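PDB 3VIQ: Swi5-dependent recombination DNA repair protein 1 from Schizosaccharomyces pombe, which forms a recombination activator with Swi5 that stimulates Rad51-mediated strand exchange, serving DNA recombination repair and meiotic chromosome segregation. Local coordinates for the interface of chains A and B. Coordinates in Å, arbitrary orientation; residue numbers count along the deposited sequence, not the author numbering. Chains: chain A, Swi5-dependent recombination DNA repair protein 1; chain B, Mating-type switching protein swi5.

Contact 1: the interface of chains A and B. Residues chain A 55, 59, 104; chain B 60-61, 63-64.
This is an apolar patch of the helix-helix interface between Sfr1 and Swi5, and it joins the second long helices of the two chains in their heterodimer. The Sfr1 side belongs to the C-terminal domain of an SFR1/MEI5 family protein. The partner is a member of the SWI5/SAE3 family. A:Ala55 and A:Leu59 lie one turn apart on helix 38-68. They face B:Met60, B:Lys63 and B:Val64 of helix 36-67.

A:Ala55 presents its methyl, and the helices come close there. CB of A:Ala55 is 3.7 Å from CB of B:Met60. A:Leu59 hides more surface than any other residue of the patch. Its two methyls spread over B:Met60, B:Lys63 and B:Val64. CD1 of A:Leu59 packs on B:Met60, 3.4 Å from the backbone O of B:Met60 and also against its CB. The leucine crosses B:Lys63 at a near right angle, with CD2 of A:Leu59 3.9 Å from CB of B:Lys63. The branch carbon CG of A:Leu59 is 3.8 Å from the CG2 methyl of B:Val64. The valine sends CG1 anti to the backbone N (chi1 180°), which leaves CG2 turned towards the leucine.

B:Met60 also reaches A:Phe104, which follows helix 97-103. Its chain is extended beyond CG (chi2 -178°) and runs above one side of the ring, displaced towards the CD2 rim. CG of B:Met60 lies 4.0 Å from CE2 of A:Phe104. The terminal CE of B:Met60 lies 4.0 Å from CG of A:Phe104. The methionine thus links a Sfr1 helix to the folded region further along the Sfr1 chain. B:Lys63 contributes the aliphatic base of its side chain, and beyond CB the chain runs away from A:Leu59.

Contact 2: the interface of chains A and B. Residues chain A 19, 22, 26; chain B 24.
The side-chain amide nitrogen NE2 of A:Gln22 lies 3.8 Å from the CD2 methyl of B:Leu24. This is a packing contact, not a hydrogen bond. The glutamine comes from helix 3-35 of Sfr1, and the leucine from helix 3-29 of Swi5. The two helices run side by side in the same direction, as a parallel coiled coil. A:Leu19, A:Gln22 and A:Ala26 are spaced by three and then four residues, as in a heptad repeat.

B:Leu24 is the Swi5 residue that meets this row. Its CG is anti to the backbone N (chi1 176°), which sends both methyls towards the Sfr1 helix. CD2 of B:Leu24 is 3.8 Å from the CD2 methyl of A:Leu19. The two leucine side chains cross at about a right angle and touch through these methyls. CD1 points along the helix in the other direction. CD1 of B:Leu24 packs on the backbone of A:Gln22, 3.9 Å from the carbonyl O of A:Gln22. It makes a slight contact further on, where CD1 of B:Leu24 is 4.2 Å from CB of A:Ala26.

CB of A:Gln22 and its amide, through CD and NE2, border CD2 of B:Leu24, while CG stands further off. The turn of the amide (chi3 -100°) puts NE2 nearer that methyl than OE1 is. An alanine in place of B:Leu24 would remove both methyls, and A:Leu19 and the CB and amide of A:Gln22 would probably lose their packing partner here, with a gap opened between the helices. The leucine is inserted much like a knob between Sfr1 side chains. The site is one of the contacts that keep the first helix of this Sfr1 domain beside helix 3-29 of Swi5.

Contact 1: the interface of chains A and B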
ATOM      1  N   ALA A  55     -16.633  -9.329   9.871  1.00 50.71           N
ATOM      2  CA  ALA A  55     -17.734  -8.596   9.223  1.00 49.90           C
ATOM      3  C   ALA A  55     -18.025  -9.137   7.816  1.00 51.95           C
ATOM      4  O   ALA A  55     -19.198  -9.235   7.419  1.00 53.90           O
ATOM      5  CB  ALA A  55     -17.444  -7.091   9.166  1.00 46.90           C
ATOM      6  N   LEU A  59     -21.707 -10.522   6.476  1.00 56.57           N
ATOM      7  CA  LEU A  59     -22.404  -9.946   5.310  1.00 57.19           C
ATOM      8  C   LEU A  59     -22.545 -10.933   4.139  1.00 57.24           C
ATOM      9  O   LEU A  59     -23.619 -11.016   3.497  1.00 54.77           O
ATOM     10  CB  LEU A  59     -21.705  -8.690   4.808  1.00 56.91           C
ATOM     11  CG  LEU A  59     -21.798  -7.497   5.739  1.00 56.35           C
ATOM     12  CD1 LEU A  59     -20.579  -6.574   5.517  1.00 53.80           C
ATOM     13  CD2 LEU A  59     -23.110  -6.776   5.550  1.00 54.79           C
ATOM     14  N   PHE A 104     -16.141  -5.654  -2.877  1.00 61.02           N
ATOM     15  CA  PHE A 104     -15.778  -4.663  -1.847  1.00 59.16           C
ATOM     16  C   PHE A 104     -14.437  -3.991  -2.057  1.00 57.66           C
ATOM     17  O   PHE A 104     -13.892  -3.386  -1.125  1.00 58.26           O
ATOM     18  CB  PHE A 104     -15.813  -5.308  -0.447  1.00 58.61           C
ATOM     19  CG  PHE A 104     -17.128  -5.165   0.216  1.00 60.27           C
ATOM     20  CD1 PHE A 104     -18.205  -5.973  -0.171  1.00 61.68           C
ATOM     21  CD2 PHE A 104     -17.327  -4.184   1.174  1.00 59.76           C
ATOM     22  CE1 PHE A 104     -19.450  -5.818   0.410  1.00 63.62           C
ATOM     23  CE2 PHE A 104     -18.566  -4.022   1.759  1.00 61.26           C
ATOM     24  CZ  PHE A 104     -19.633  -4.847   1.382  1.00 61.67           C
TER
ATOM     25  N   MET B  60     -17.310  -2.342   6.017  1.00 47.01           N
ATOM     26  CA  MET B  60     -18.095  -3.563   6.259  1.00 49.44           C
ATOM     27  C   MET B  60     -18.932  -3.516   7.539  1.00 48.68           C
ATOM     28  O   MET B  60     -20.129  -3.869   7.525  1.00 49.56           O
ATOM     29  CB  MET B  60     -17.168  -4.769   6.296  1.00 50.35           C
ATOM     30  CG  MET B  60     -16.423  -4.990   4.995  1.00 53.44           C
ATOM     31  SD  MET B  60     -15.395  -6.485   5.098  1.00 59.23           S
ATOM     32  CE  MET B  60     -15.044  -6.660   3.341  1.00 60.27           C
ATOM     33  N   ILE B  61     -18.305  -3.071   8.632  1.00 47.73           N
ATOM     34  CA  ILE B  61     -18.996  -2.839   9.903  1.00 45.96           C
ATOM     35  C   ILE B  61     -20.148  -1.828   9.732  1.00 49.77           C
ATOM     36  O   ILE B  61     -21.234  -2.033  10.290  1.00 48.35           O
ATOM     37  CB  ILE B  61     -18.075  -2.317  11.029  1.00 44.80           C
ATOM     38  CG1 ILE B  61     -16.964  -3.341  11.363  1.00 44.71           C
ATOM     39  CG2 ILE B  61     -18.949  -1.976  12.259  1.00 43.70           C
ATOM     40  CD1 ILE B  61     -15.775  -2.781  12.238  1.00 42.99           C
ATOM     41  N   LYS B  63     -21.852  -1.509   6.919  1.00 51.37           N
ATOM     42  CA  LYS B  63     -22.959  -2.227   6.245  1.00 55.46           C
ATOM     43  C   LYS B  63     -23.708  -3.143   7.236  1.00 53.90           C
ATOM     44  O   LYS B  63     -24.944  -3.164   7.253  1.00 51.47           O
ATOM     45  CB  LYS B  63     -22.498  -2.993   4.999  1.00 58.68           C
ATOM     46  CG  LYS B  63     -22.046  -2.067   3.864  1.00 64.61           C
ATOM     47  CD  LYS B  63     -23.229  -1.432   3.115  1.00 71.06           C
ATOM     48  CE  LYS B  63     -22.772  -0.338   2.141  1.00 74.74           C
ATOM     49  NZ  LYS B  63     -23.852   0.019   1.158  1.00 78.07           N
ATOM     50  N   VAL B  64     -22.980  -3.865   8.090  1.00 51.40           N
ATOM     51  CA  VAL B  64     -23.645  -4.659   9.118  1.00 51.17           C
ATOM     52  C   VAL B  64     -24.522  -3.735   9.957  1.00 52.51           C
ATOM     53  O   VAL B  64     -25.637  -4.103  10.311  1.00 55.69           O
ATOM     54  CB  VAL B  64     -22.673  -5.385  10.066  1.00 50.66           C
ATOM     55  CG1 VAL B  64     -23.467  -6.199  11.121  1.00 45.88           C
ATOM     56  CG2 VAL B  64     -21.697  -6.272   9.289  1.00 49.01           C
TER

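Contact 2: the interface of chains A and B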
ATOM      1  N   LEU A  19      22.928  12.153  -3.855  1.00 42.20           N
ATOM      2  CA  LEU A  19      23.194  12.487  -2.454  1.00 41.34           C
ATOM      3  C   LEU A  19      22.058  13.314  -1.864  1.00 40.64           C
ATOM      4  O   LEU A  19      21.659  13.103  -0.714  1.00 39.95           O
ATOM      5  CB  LEU A  19      24.584  13.179  -2.270  1.00 40.90           C
ATOM      6  CG  LEU A  19      25.812  12.244  -2.432  1.00 41.63           C
ATOM      7  CD1 LEU A  19      27.071  12.972  -2.926  1.00 41.40           C
ATOM      8  CD2 LEU A  19      26.127  11.515  -1.151  1.00 41.14           C
ATOM      9  N   GLN A  22      19.403  10.819  -0.963  1.00 43.31           N
ATOM     10  CA  GLN A  22      19.774  10.081   0.257  1.00 44.50           C
ATOM     11  C   GLN A  22      19.622  10.914   1.533  1.00 44.59           C
ATOM     12  O   GLN A  22      19.193  10.397   2.585  1.00 43.07           O
ATOM     13  CB  GLN A  22      21.188   9.514   0.188  1.00 45.48           C
ATOM     14  CG  GLN A  22      21.428   8.449  -0.924  1.00 46.96           C
ATOM     15  CD  GLN A  22      22.895   8.061  -1.004  1.00 50.14           C
ATOM     16  OE1 GLN A  22      23.639   8.531  -1.859  1.00 55.32           O
ATOM     17  NE2 GLN A  22      23.322   7.224  -0.093  1.00 53.39           N
ATOM     18  N   ALA A  26      17.366  10.081   4.751  1.00 45.45           N
ATOM     19  CA  ALA A  26      17.960   9.980   6.086  1.00 46.44           C
ATOM     20  C   ALA A  26      17.246  10.908   7.083  1.00 48.27           C
ATOM     21  O   ALA A  26      17.110  10.582   8.281  1.00 48.08           O
ATOM     22  CB  ALA A  26      19.447  10.262   6.036  1.00 45.76           C
TER
ATOM     23  N   LEU B  24      25.271  14.104   4.804  1.00 46.57           N
ATOM     24  CA  LEU B  24      24.678  12.779   4.843  1.00 45.62           C
ATOM     25  C   LEU B  24      25.269  11.961   6.007  1.00 48.69           C
ATOM     26  O   LEU B  24      24.532  11.311   6.732  1.00 47.10           O
ATOM     27  CB  LEU B  24      24.884  12.067   3.512  1.00 43.11           C
ATOM     28  CG  LEU B  24      24.410  10.623   3.415  1.00 43.08           C
ATOM     29  CD1 LEU B  24      22.922  10.549   3.685  1.00 40.67           C
ATOM     30  CD2 LEU B  24      24.763  10.065   2.052  1.00 39.89           C
TER

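Contact 1 and contact 2 are about 45 Å apart, measured between the centres of their C-alpha atoms. They share no residue and no helix. Contact 2 joins the first long helix of each chain, whereas contact 1 joins the second and adds a residue from beyond helix 97-103 of Sfr1. In both chains a short break separates the two helices, and the paired helices change direction there. Sfr1 and Swi5 are therefore held together on both sides of the bend. This spread of contacts suits an elongated heterodimer paired along its length.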